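Local coordinates for protein VP24 (White spot syndrome virus, PDB 5HLJ) that is a major envelope protein of the white spot syndrome virus particle, probably held in the viral membrane by a transmembrane helix and built here as a beta-rich trimer, at residues N35-G39 and V51-G55; D67-L73 and Y94-N100; G77-L81 and L91-A95; E87-L91 and A149-I155. All coordinates share one frame; numbering follows the deposited sequence.

Interaction 1 of 4, residues N35-G39 and V51-G55; sequences NFVNG and VAGQG
With CG anti to its own nitrogen (chi1 -165°), the amide of Asn35 extends toward Gln54, whose CG sits between its backbone N and carbonyl carbon (chi1 59°) before the chain stretches out to meet it. ND2 of Asn35 donates to OE1 of Gln54 over 2.9 Å. The acceptor lies close to the Asn35 amide plane, but the donor stands above the Gln54 carbonyl plane, and the two amides are turned 70° apart. Asparagine suits this place because its amide offers an N-H to Gln54 at ND2 and, at OD1, an acceptor for the hydroxyl of Ser72 in strand 68-72.

Val51 is the residue most buried between the segments. Its CG1 methyl reaches CB of Phe36 at 3.5 Å and also rests against the carbonyl oxygen of Val37. The Val51 and Phe36 side chains cross at about a right angle, and a compact branched residue fits against CB and the base of the phenylalanine ring. Beyond it, Val51 N donates to Gly39 O at 2.9 Å and Gly39 N returns a bond to Val51 O at 3.2 Å. Gly39 takes backbone angles open chiefly to glycine, and it also pairs with a strand of the second subunit. This is an antiparallel hydrogen-bonded pair at the end of strand 48-51, in a beta sheet that continues into the second subunit.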
loop_
_atom_site.group_PDB
_atom_site.type_symbol
_atom_site.label_atom_id
_atom_site.label_comp_id
_atom_site.label_asym_id
_atom_site.label_seq_id
_atom_site.Cartn_x
_atom_site.Cartn_y
_atom_site.Cartn_z
ATOM N N ASN A 35 -18.447 2.061 8.351
ATOM C CA ASN A 35 -19.296 0.939 8.723
ATOM C C ASN A 35 -19.102 -0.236 7.760
ATOM O O ASN A 35 -19.170 -0.060 6.536
ATOM C CB ASN A 35 -20.762 1.395 8.747
ATOM C CG ASN A 35 -21.670 0.412 9.454
ATOM O OD1 ASN A 35 -21.254 -0.287 10.380
ATOM N ND2 ASN A 35 -22.924 0.359 9.022
ATOM N N PHE A 36 -18.836 -1.426 8.301
ATOM C CA PHE A 36 -18.654 -2.609 7.454
ATOM C C PHE A 36 -19.916 -2.946 6.666
ATOM O O PHE A 36 -21.021 -2.636 7.097
ATOM C CB PHE A 36 -18.263 -3.830 8.277
ATOM C CG PHE A 36 -16.859 -3.791 8.813
ATOM C CD1 PHE A 36 -15.767 -3.651 7.947
ATOM C CD2 PHE A 36 -16.620 -3.937 10.180
ATOM C CE1 PHE A 36 -14.466 -3.631 8.443
ATOM C CE2 PHE A 36 -15.325 -3.913 10.685
ATOM C CZ PHE A 36 -14.242 -3.763 9.804
ATOM N N VAL A 37 -19.739 -3.575 5.508
ATOM C CA VAL A 37 -20.807 -4.339 4.875
ATOM C C VAL A 37 -20.685 -5.760 5.405
ATOM O O VAL A 37 -19.599 -6.345 5.384
ATOM C CB VAL A 37 -20.703 -4.322 3.337
ATOM C CG1 VAL A 37 -21.674 -5.324 2.722
ATOM C CG2 VAL A 37 -20.941 -2.917 2.801
ATOM N N ASN A 38 -21.770 -6.323 5.919
ATOM C CA ASN A 38 -21.685 -7.661 6.515
ATOM C C ASN A 38 -21.544 -8.716 5.428
ATOM O O ASN A 38 -21.945 -8.488 4.282
ATOM C CB ASN A 38 -22.902 -7.948 7.396
ATOM C CG ASN A 38 -24.198 -7.879 6.628
ATOM O OD1 ASN A 38 -24.663 -6.792 6.272
ATOM N ND2 ASN A 38 -24.798 -9.038 6.371
ATOM N N GLY A 39 -20.957 -9.857 5.780
ATOM C CA GLY A 39 -20.686 -10.899 4.809
ATOM C C GLY A 39 -19.539 -11.748 5.304
ATOM O O GLY A 39 -19.163 -11.660 6.476
ATOM N N VAL A 51 -17.820 -11.057 8.933
ATOM C CA VAL A 51 -18.120 -9.685 9.256
ATOM C C VAL A 51 -19.567 -9.576 9.728
ATOM O O VAL A 51 -20.481 -9.537 8.905
ATOM C CB VAL A 51 -17.879 -8.765 8.042
ATOM C CG1 VAL A 51 -18.151 -7.321 8.400
ATOM C CG2 VAL A 51 -16.453 -8.930 7.525
ATOM N N ALA A 52 -19.766 -9.519 11.049
ATOM C CA ALA A 52 -21.110 -9.430 11.635
ATOM C C ALA A 52 -21.784 -8.095 11.360
ATOM O O ALA A 52 -21.162 -7.163 10.847
ATOM C CB ALA A 52 -21.049 -9.681 13.142
ATOM N N GLY A 53 -23.063 -7.997 11.702
ATOM C CA GLY A 53 -23.771 -6.731 11.583
ATOM C C GLY A 53 -23.227 -5.657 12.521
ATOM O O GLY A 53 -22.563 -5.952 13.517
ATOM N N GLN A 54 -23.524 -4.404 12.212
ATOM C CA GLN A 54 -23.050 -3.291 13.021
ATOM C C GLN A 54 -23.447 -3.401 14.487
ATOM O O GLN A 54 -24.521 -3.891 14.821
ATOM C CB GLN A 54 -23.570 -1.982 12.451
ATOM C CG GLN A 54 -25.078 -1.915 12.397
ATOM C CD GLN A 54 -25.570 -0.804 11.478
ATOM O OE1 GLN A 54 -25.236 -0.767 10.287
ATOM N NE2 GLN A 54 -26.366 0.108 12.028
ATOM N N GLY A 55 -22.558 -2.943 15.358
ATOM C CA GLY A 55 -22.826 -2.866 16.781
ATOM C C GLY A 55 -23.024 -4.184 17.509
ATOM O O GLY A 55 -23.637 -4.216 18.577
#

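Interaction 2 of 4, residues D67-L73 and Y94-N100; sequences DIILTSL and YARVYNN
Backbone hydrogen bonds tie Ile69 to Tyr98 and Thr71 to Arg96, each couple being an antiparallel hydrogen-bonded pair with bonds in both directions. Tyr98 N to Ile69 O is short at 2.6 Å, and Arg96 N meets Thr71 O at 2.9 Å. The ladder is prolonged at both ends, by Asn100 N to Asp67 O and by Leu73 N to Tyr94 O. A water at the latter end accepts from Tyr94 N and donates to the carbonyl oxygens of Leu73 and Tyr94.

Apolar contacts divide between the two faces. On one, Val97 spreads its methyls between two neighbours: CG1 touches Ile68 CG2 at 3.8 Å, and CG2 touches Leu70 CD2 at 3.9 Å, with Leu70 and Val97 side by side and pointing the same way. Branched aliphatic residues suit the middle of this buried face.

The other face carries Ile69, Thr71, Arg96 and Tyr98. Ile69 CG1 meets the edge of the Tyr98 ring at CD2, 3.8 Å away; chi1 of -175° sets the ring anti to the Tyr98 nitrogen, alongside the isoleucine. Thr71 offers its CG2 to Arg96 CB at 3.8 Å, while its hydroxyl is turned to Gly53 O. At the strand end, Leu73 CD1 lies against Arg96 CG, also at 3.8 Å, so the arginine's methylenes pack here while its bent chain carries the guanidinium away to Asp58 and Thr144.

Segments 68-72 and 94-99, running at 170° to each other, thus form a regular antiparallel ladder, with side chains alternating between faces, inside the mixed beta sheet of VP24.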
loop_
_atom_site.group_PDB
_atom_site.type_symbol
_atom_site.label_atom_id
_atom_site.label_comp_id
_atom_site.label_asym_id
_atom_site.label_seq_id
_atom_site.Cartn_x
_atom_site.Cartn_y
_atom_site.Cartn_z
ATOM N N ASP A 67 -13.504 -17.849 11.936
ATOM C CA ASP A 67 -12.245 -17.909 12.655
ATOM C C ASP A 67 -11.810 -16.532 13.172
ATOM O O ASP A 67 -11.110 -16.418 14.186
ATOM C CB ASP A 67 -11.163 -18.505 11.749
ATOM C CG ASP A 67 -11.478 -19.940 11.333
ATOM O OD1 ASP A 67 -11.225 -20.856 12.148
ATOM O OD2 ASP A 67 -11.973 -20.148 10.197
ATOM N N ILE A 68 -12.230 -15.497 12.451
ATOM C CA ILE A 68 -11.965 -14.104 12.790
ATOM C C ILE A 68 -13.278 -13.343 12.606
ATOM O O ILE A 68 -13.862 -13.379 11.518
ATOM C CB ILE A 68 -10.851 -13.490 11.900
ATOM C CG1 ILE A 68 -9.528 -14.233 12.090
ATOM C CG2 ILE A 68 -10.662 -12.035 12.205
ATOM C CD1 ILE A 68 -8.461 -13.847 11.079
ATOM N N ILE A 69 -13.756 -12.687 13.664
ATOM C CA ILE A 69 -15.067 -12.049 13.640
ATOM C C ILE A 69 -14.919 -10.556 13.845
ATOM O O ILE A 69 -14.293 -10.112 14.816
ATOM C CB ILE A 69 -16.016 -12.604 14.748
ATOM C CG1 ILE A 69 -15.773 -14.091 14.990
ATOM C CG2 ILE A 69 -17.487 -12.322 14.406
ATOM C CD1 ILE A 69 -16.162 -14.977 13.824
ATOM N N LEU A 70 -15.514 -9.774 12.954
ATOM C CA LEU A 70 -15.405 -8.334 13.032
ATOM C C LEU A 70 -16.770 -7.675 13.127
ATOM O O LEU A 70 -17.736 -8.147 12.525
ATOM C CB LEU A 70 -14.673 -7.773 11.814
ATOM C CG LEU A 70 -13.277 -8.268 11.448
ATOM C CD1 LEU A 70 -13.342 -9.511 10.575
ATOM C CD2 LEU A 70 -12.553 -7.152 10.737
ATOM N N THR A 71 -16.833 -6.570 13.872
ATOM C CA THR A 71 -17.989 -5.684 13.856
ATOM C C THR A 71 -17.508 -4.227 13.937
ATOM O O THR A 71 -16.544 -3.921 14.633
ATOM C CB THR A 71 -18.981 -5.996 15.025
ATOM O OG1 THR A 71 -20.132 -5.156 14.919
ATOM C CG2 THR A 71 -18.326 -5.771 16.388
ATOM N N SER A 72 -18.154 -3.339 13.196
ATOM C CA SER A 72 -17.902 -1.917 13.341
ATOM C C SER A 72 -18.953 -1.325 14.273
ATOM O O SER A 72 -20.131 -1.680 14.187
ATOM C CB SER A 72 -17.911 -1.216 11.984
ATOM O OG SER A 72 -19.088 -1.508 11.256
ATOM N N LEU A 73 -18.517 -0.460 15.187
ATOM C CA LEU A 73 -19.416 0.173 16.157
ATOM C C LEU A 73 -19.723 1.597 15.729
ATOM O O LEU A 73 -18.890 2.274 15.128
ATOM C CB LEU A 73 -18.819 0.164 17.578
ATOM C CG LEU A 73 -18.396 -1.184 18.173
ATOM C CD1 LEU A 73 -18.084 -1.073 19.673
ATOM C CD2 LEU A 73 -19.432 -2.279 17.905
ATOM N N TYR A 94 -14.149 2.176 14.093
ATOM C CA TYR A 94 -13.945 1.657 15.436
ATOM C C TYR A 94 -14.479 0.234 15.442
ATOM O O TYR A 94 -15.698 0.012 15.523
ATOM C CB TYR A 94 -14.643 2.531 16.495
ATOM C CG TYR A 94 -14.288 2.155 17.922
ATOM C CD1 TYR A 94 -13.374 2.901 18.662
ATOM C CD2 TYR A 94 -14.862 1.039 18.527
ATOM C CE1 TYR A 94 -13.049 2.538 19.976
ATOM C CE2 TYR A 94 -14.543 0.668 19.813
ATOM C CZ TYR A 94 -13.639 1.413 20.543
ATOM O OH TYR A 94 -13.339 1.007 21.832
ATOM N N ALA A 95 -13.570 -0.733 15.336
ATOM C CA ALA A 95 -13.984 -2.112 15.138
ATOM C C ALA A 95 -13.596 -3.006 16.302
ATOM O O ALA A 95 -12.582 -2.782 16.961
ATOM C CB ALA A 95 -13.393 -2.661 13.843
ATOM N N ARG A 96 -14.418 -4.026 16.536
ATOM C CA ARG A 96 -14.113 -5.059 17.509
ATOM C C ARG A 96 -13.851 -6.331 16.724
ATOM O O ARG A 96 -14.651 -6.726 15.868
ATOM C CB ARG A 96 -15.261 -5.236 18.520
ATOM C CG ARG A 96 -15.624 -3.952 19.298
ATOM C CD ARG A 96 -14.623 -3.647 20.416
ATOM N NE ARG A 96 -14.711 -4.632 21.503
ATOM C CZ ARG A 96 -13.752 -4.844 22.400
ATOM N NH1 ARG A 96 -12.624 -4.146 22.340
ATOM N NH2 ARG A 96 -13.906 -5.767 23.343
ATOM N N VAL A 97 -12.715 -6.958 16.988
ATOM C CA VAL A 97 -12.277 -8.083 16.189
ATOM C C VAL A 97 -11.948 -9.264 17.077
ATOM O O VAL A 97 -11.035 -9.204 17.899
ATOM C CB VAL A 97 -11.038 -7.732 15.318
ATOM C CG1 VAL A 97 -10.617 -8.928 14.459
ATOM C CG2 VAL A 97 -11.323 -6.539 14.435
ATOM N N TYR A 98 -12.696 -10.349 16.886
ATOM C CA TYR A 98 -12.449 -11.578 17.609
ATOM C C TYR A 98 -11.495 -12.466 16.822
ATOM O O TYR A 98 -11.827 -12.940 15.739
ATOM C CB TYR A 98 -13.766 -12.311 17.891
ATOM C CG TYR A 98 -13.619 -13.552 18.743
ATOM C CD1 TYR A 98 -12.741 -13.574 19.822
ATOM C CD2 TYR A 98 -14.386 -14.690 18.494
ATOM C CE1 TYR A 98 -12.602 -14.699 20.608
ATOM C CE2 TYR A 98 -14.257 -15.826 19.284
ATOM C CZ TYR A 98 -13.367 -15.825 20.337
ATOM O OH TYR A 98 -13.230 -16.947 21.132
ATOM N N ASN A 99 -10.309 -12.677 17.379
ATOM C CA ASN A 99 -9.323 -13.573 16.808
ATOM C C ASN A 99 -9.422 -14.938 17.471
ATOM O O ASN A 99 -8.912 -15.154 18.583
ATOM C CB ASN A 99 -7.905 -13.004 16.961
ATOM C CG ASN A 99 -6.826 -13.960 16.449
ATOM O OD1 ASN A 99 -7.120 -14.938 15.757
ATOM N ND2 ASN A 99 -5.567 -13.674 16.788
ATOM N N ASN A 100 -10.083 -15.857 16.778
ATOM C CA ASN A 100 -10.234 -17.215 17.271
ATOM C C ASN A 100 -9.418 -18.201 16.430
ATOM O O ASN A 100 -9.872 -19.302 16.153
ATOM C CB ASN A 100 -11.712 -17.621 17.284
ATOM C CG ASN A 100 -11.998 -18.767 18.255
ATOM O OD1 ASN A 100 -11.176 -19.100 19.121
ATOM N ND2 ASN A 100 -13.170 -19.358 18.123
HETATM O O HOH W 1 -16.749 1.423 13.727
#

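Interaction 3 of 4, residues G77-L81 and L91-A95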
loop_
_atom_site.group_PDB
_atom_site.type_symbol
_atom_site.label_atom_id
_atom_site.label_comp_id
_atom_site.label_asym_id
_atom_site.label_seq_id
_atom_site.Cartn_x
_atom_site.Cartn_y
_atom_site.Cartn_z
ATOM N N GLY A 77 -18.917 8.303 21.312
ATOM C CA GLY A 77 -18.219 7.591 22.360
ATOM C C GLY A 77 -17.372 6.462 21.824
ATOM O O GLY A 77 -16.332 6.164 22.388
ATOM N N ASP A 78 -17.811 5.830 20.738
ATOM C CA ASP A 78 -17.002 4.803 20.077
ATOM C C ASP A 78 -15.952 5.471 19.169
ATOM O O ASP A 78 -16.026 5.376 17.946
ATOM C CB ASP A 78 -17.894 3.850 19.276
ATOM C CG ASP A 78 -18.829 3.018 20.162
ATOM O OD1 ASP A 78 -18.500 2.766 21.344
ATOM O OD2 ASP A 78 -19.899 2.595 19.661
ATOM N N HIS A 79 -14.991 6.160 19.787
ATOM C CA HIS A 79 -13.975 6.940 19.081
ATOM C C HIS A 79 -12.679 7.002 19.872
ATOM O O HIS A 79 -12.689 7.433 21.025
ATOM C CB HIS A 79 -14.432 8.383 18.842
ATOM C CG HIS A 79 -15.391 8.559 17.712
ATOM N ND1 HIS A 79 -14.990 8.623 16.399
ATOM C CD2 HIS A 79 -16.736 8.732 17.703
ATOM C CE1 HIS A 79 -16.046 8.808 15.622
ATOM N NE2 HIS A 79 -17.119 8.877 16.397
ATOM N N THR A 80 -11.560 6.626 19.261
ATOM C CA THR A 80 -10.268 6.894 19.884
ATOM C C THR A 80 -9.720 8.224 19.387
ATOM O O THR A 80 -8.658 8.672 19.824
ATOM C CB THR A 80 -9.245 5.809 19.583
ATOM O OG1 THR A 80 -9.068 5.733 18.160
ATOM C CG2 THR A 80 -9.710 4.462 20.127
ATOM N N LEU A 81 -10.457 8.841 18.472
ATOM C CA LEU A 81 -10.001 10.014 17.741
ATOM C C LEU A 81 -10.944 11.207 17.917
ATOM O O LEU A 81 -12.160 11.039 17.902
ATOM C CB LEU A 81 -9.894 9.677 16.255
ATOM C CG LEU A 81 -8.585 9.350 15.532
ATOM C CD1 LEU A 81 -7.508 8.753 16.426
ATOM C CD2 LEU A 81 -8.888 8.462 14.310
ATOM N N LEU A 91 -13.368 10.844 9.747
ATOM C CA LEU A 91 -14.076 9.585 9.987
ATOM C C LEU A 91 -13.200 8.562 10.676
ATOM O O LEU A 91 -11.982 8.545 10.500
ATOM C CB LEU A 91 -14.596 8.996 8.673
ATOM C CG LEU A 91 -16.024 9.322 8.236
ATOM C CD1 LEU A 91 -16.242 10.822 8.163
ATOM C CD2 LEU A 91 -16.335 8.673 6.882
ATOM N N GLU A 92 -13.825 7.697 11.457
ATOM C CA GLU A 92 -13.074 6.674 12.157
ATOM C C GLU A 92 -13.745 5.315 11.991
ATOM O O GLU A 92 -14.966 5.201 12.030
ATOM C CB GLU A 92 -12.929 7.048 13.632
ATOM C CG GLU A 92 -12.098 6.069 14.471
ATOM C CD GLU A 92 -11.970 6.495 15.931
ATOM O OE1 GLU A 92 -12.443 7.602 16.298
ATOM O OE2 GLU A 92 -11.398 5.717 16.725
ATOM N N LEU A 93 -12.947 4.292 11.736
ATOM C CA LEU A 93 -13.421 2.927 11.886
ATOM C C LEU A 93 -13.116 2.495 13.322
ATOM O O LEU A 93 -11.959 2.489 13.733
ATOM C CB LEU A 93 -12.751 1.974 10.883
ATOM C CG LEU A 93 -13.079 0.506 11.183
ATOM C CD1 LEU A 93 -14.537 0.175 10.796
ATOM C CD2 LEU A 93 -12.084 -0.455 10.543
ATOM N N TYR A 94 -14.149 2.176 14.093
ATOM C CA TYR A 94 -13.945 1.657 15.436
ATOM C C TYR A 94 -14.479 0.234 15.442
ATOM O O TYR A 94 -15.698 0.012 15.523
ATOM C CB TYR A 94 -14.643 2.531 16.495
ATOM C CG TYR A 94 -14.288 2.155 17.922
ATOM C CD1 TYR A 94 -13.374 2.901 18.662
ATOM C CD2 TYR A 94 -14.862 1.039 18.527
ATOM C CE1 TYR A 94 -13.049 2.538 19.976
ATOM C CE2 TYR A 94 -14.543 0.668 19.813
ATOM C CZ TYR A 94 -13.639 1.413 20.543
ATOM O OH TYR A 94 -13.339 1.007 21.832
ATOM N N ALA A 95 -13.570 -0.733 15.336
ATOM C CA ALA A 95 -13.984 -2.112 15.138
ATOM C C ALA A 95 -13.596 -3.006 16.302
ATOM O O ALA A 95 -12.582 -2.782 16.961
ATOM C CB ALA A 95 -13.393 -2.661 13.843
#
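OE2 of Glu92 is gripped twice by Thr80: the backbone N and the hydroxyl OG1 each donate to it at 2.7 Å. The N-H uses the syn lone pair, whereas the hydroxyl comes from above the carboxylate plane, so the two donors approach from different directions. Threonine suits this place because, with OG1 between its backbone N and carbonyl carbon (chi1 60°), it presents hydroxyl and amide to one oxygen.

The other oxygen, OE1, accepts from His79 ND1 at 2.7 Å, with the donor again out of the carboxylate plane; imidazole and carboxylate are turned 58° apart. A weak bond from Leu81 N, 3.2 Å from Glu92 OE1, adds to the grip. Glu92 reaches all of them because its chain is fully extended from a strand, with CG anti to the backbone N (chi1 -178°). The buried carboxylate is thereby well supplied with donors, which would be expected to favour its charged form. His79 suits its place by having a second nitrogen, NE2, bonded to Gly31 O, while its ring stacks on His33; with acceptors at both nitrogens the ring may well be protonated.

The Tyr94 ring packs against the loop: the inverse gamma turn centred on Asp78 lays Asp78 CA 4.3 Å above the ring centre, and Thr80 CG2 approaches the edge, 3.9 Å from CE1. His79 O accepts from Arg121 of the third subunit. The whole is a strand glutamate whose carboxylate receives loop amides (one weakly), a hydroxyl and a His-carboxylate hydrogen bond, joining the 77-81 loop to strand 90-99.

Interaction 4 of 4, residues E87-L91 and A149-I155; sequences ESKEL and ATFDEDI
Where strand 90-99 begins and strand 141-151 ends, the two pair antiparallel, and the loops beside them are stitched together by polar groups. Leu91 and Ala149 form the hydrogen-bonded pair, with Leu91 N to Ala149 O at 2.8 Å and Ala149 N to Leu91 O at 2.9 Å. Phe151 N then reaches Lys89 O over 2.7 Å, just beyond the non-hydrogen-bonded pair of Glu90 and Thr150.

Outside the strands, Ser88 is bonded through three groups. Its N donates to Asp154 OD1, met from above the carboxylate plane; its O accepts from Ile155 N at 2.8 Å; and its OG donates to Ile155 O at 2.9 Å. A small hydroxyl residue suits this buried loop, since chi1 of 56° places OG between its own N and carbonyl carbon, on the side facing Ile155 O. The short Asp154 carboxylate brings OD1 to the Ser88 N-H (3.0 Å, 162°).

Lysine fits at 89 because its long extended chain lies along residues 151-154, CG touching Asp154 OD1, before NZ makes a weak bond to Asp152 O and a salt bridge with Glu87. A water relays NZ to Glu153, weakly on the glutamate side. Asp152 itself is salt-bridged to Lys127 of the third subunit.

On the buried side, Leu91 CD2 packs on Ile155 CG1 at 3.9 Å, and Ile155 CD1 rests 3.8 Å above the centre of the Phe151 ring.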
loop_
_atom_site.group_PDB
_atom_site.type_symbol
_atom_site.label_atom_id
_atom_site.label_comp_id
_atom_site.label_asym_id
_atom_site.label_seq_id
_atom_site.Cartn_x
_atom_site.Cartn_y
_atom_site.Cartn_z
ATOM N N GLU A 87 -19.018 18.352 11.205
ATOM C CA GLU A 87 -18.964 18.044 9.778
ATOM C C GLU A 87 -18.814 16.548 9.593
ATOM O O GLU A 87 -18.806 15.802 10.575
ATOM C CB GLU A 87 -17.808 18.768 9.106
ATOM C CG GLU A 87 -17.939 20.270 9.059
ATOM C CD GLU A 87 -16.603 20.953 8.826
ATOM O OE1 GLU A 87 -16.029 20.789 7.730
ATOM O OE2 GLU A 87 -16.119 21.651 9.745
ATOM N N SER A 88 -18.682 16.097 8.348
ATOM C CA SER A 88 -18.463 14.672 8.125
ATOM C C SER A 88 -17.232 14.419 7.242
ATOM O O SER A 88 -17.294 13.614 6.315
ATOM C CB SER A 88 -19.711 14.028 7.515
ATOM O OG SER A 88 -20.082 14.693 6.324
ATOM N N LYS A 89 -16.129 15.105 7.554
ATOM C CA LYS A 89 -14.861 14.975 6.831
ATOM C C LYS A 89 -13.891 14.058 7.558
ATOM O O LYS A 89 -13.059 13.388 6.933
ATOM C CB LYS A 89 -14.196 16.339 6.632
ATOM C CG LYS A 89 -15.022 17.259 5.807
ATOM C CD LYS A 89 -14.390 18.613 5.623
ATOM C CE LYS A 89 -15.412 19.538 4.961
ATOM N NZ LYS A 89 -14.809 20.752 4.371
ATOM N N GLU A 90 -14.002 14.037 8.880
ATOM C CA GLU A 90 -13.109 13.251 9.715
ATOM C C GLU A 90 -13.827 12.009 10.205
ATOM O O GLU A 90 -14.790 12.104 10.958
ATOM C CB GLU A 90 -12.597 14.094 10.880
ATOM C CG GLU A 90 -11.988 15.407 10.422
ATOM C CD GLU A 90 -11.375 16.230 11.557
ATOM O OE1 GLU A 90 -11.771 16.052 12.737
ATOM O OE2 GLU A 90 -10.480 17.054 11.256
ATOM N N LEU A 91 -13.368 10.844 9.747
ATOM C CA LEU A 91 -14.076 9.585 9.987
ATOM C C LEU A 91 -13.200 8.562 10.676
ATOM O O LEU A 91 -11.982 8.545 10.500
ATOM C CB LEU A 91 -14.596 8.996 8.673
ATOM C CG LEU A 91 -16.024 9.322 8.236
ATOM C CD1 LEU A 91 -16.242 10.822 8.163
ATOM C CD2 LEU A 91 -16.335 8.673 6.882
ATOM N N ALA A 149 -9.718 8.422 8.655
ATOM C CA ALA A 149 -9.550 9.050 7.356
ATOM C C ALA A 149 -10.094 10.453 7.453
ATOM O O ALA A 149 -11.190 10.661 7.955
ATOM C CB ALA A 149 -10.263 8.259 6.248
ATOM N N THR A 150 -9.312 11.415 6.990
ATOM C CA THR A 150 -9.761 12.787 6.960
ATOM C C THR A 150 -9.864 13.246 5.514
ATOM O O THR A 150 -8.858 13.365 4.809
ATOM C CB THR A 150 -8.818 13.699 7.775
ATOM O OG1 THR A 150 -8.992 13.415 9.165
ATOM C CG2 THR A 150 -9.130 15.186 7.538
ATOM N N PHE A 151 -11.092 13.501 5.085
ATOM C CA PHE A 151 -11.378 13.890 3.706
ATOM C C PHE A 151 -11.355 15.409 3.474
ATOM O O PHE A 151 -11.517 16.190 4.407
ATOM C CB PHE A 151 -12.743 13.330 3.284
ATOM C CG PHE A 151 -12.809 11.834 3.293
ATOM C CD1 PHE A 151 -12.499 11.105 2.153
ATOM C CD2 PHE A 151 -13.179 11.148 4.447
ATOM C CE1 PHE A 151 -12.553 9.715 2.166
ATOM C CE2 PHE A 151 -13.251 9.761 4.464
ATOM C CZ PHE A 151 -12.934 9.039 3.326
ATOM N N ASP A 152 -11.165 15.812 2.215
ATOM C CA ASP A 152 -11.285 17.216 1.809
ATOM C C ASP A 152 -12.735 17.686 1.930
ATOM O O ASP A 152 -13.006 18.773 2.458
ATOM C CB ASP A 152 -10.803 17.414 0.366
ATOM C CG ASP A 152 -9.293 17.530 0.256
ATOM O OD1 ASP A 152 -8.597 17.396 1.285
ATOM O OD2 ASP A 152 -8.789 17.739 -0.866
ATOM N N GLU A 153 -13.650 16.842 1.445
ATOM C CA GLU A 153 -15.074 17.142 1.354
ATOM C C GLU A 153 -15.893 16.236 2.280
ATOM O O GLU A 153 -15.511 15.085 2.522
ATOM C CB GLU A 153 -15.570 16.965 -0.084
ATOM C CG GLU A 153 -15.010 17.950 -1.141
ATOM C CD GLU A 153 -14.972 19.413 -0.678
ATOM O OE1 GLU A 153 -15.914 19.859 0.023
ATOM O OE2 GLU A 153 -14.004 20.126 -1.035
ATOM N N ASP A 154 -17.024 16.750 2.772
ATOM C CA ASP A 154 -17.955 15.979 3.603
ATOM C C ASP A 154 -18.356 14.665 2.963
ATOM O O ASP A 154 -18.654 14.598 1.764
ATOM C CB ASP A 154 -19.248 16.768 3.888
ATOM C CG ASP A 154 -19.072 17.879 4.919
ATOM O OD1 ASP A 154 -18.284 17.743 5.889
ATOM O OD2 ASP A 154 -19.757 18.905 4.755
ATOM N N ILE A 155 -18.417 13.624 3.778
ATOM C CA ILE A 155 -18.999 12.373 3.328
ATOM C C ILE A 155 -20.532 12.409 3.455
ATOM O O ILE A 155 -21.073 12.711 4.521
ATOM C CB ILE A 155 -18.420 11.186 4.121
ATOM C CG1 ILE A 155 -16.907 11.095 3.882
ATOM C CG2 ILE A 155 -19.113 9.885 3.731
ATOM C CD1 ILE A 155 -16.550 10.894 2.421
HETATM O O HOH W 2 -14.290 22.105 1.863
#

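In the fold
All four contacts belong to one mixed sheet, and strand 90-99 threads through three of them. Interactions 2 and 3 share Tyr94 and Ala95, and interactions 3 and 4 share Leu91; the centres of 2 and 4 lie about 24 Å apart, on opposite sides of the chain's centre. Interaction 1 joins the group from the next strands: Ala52 N is 2.9 Å from Leu70 O, a probable hydrogen bond to interaction 2, and Phe36 CE2 packs on Ala95 CB at 3.9 Å. Subunit contacts are divided as well, with interaction 1 facing the second subunit and interactions 3 and 4 the third.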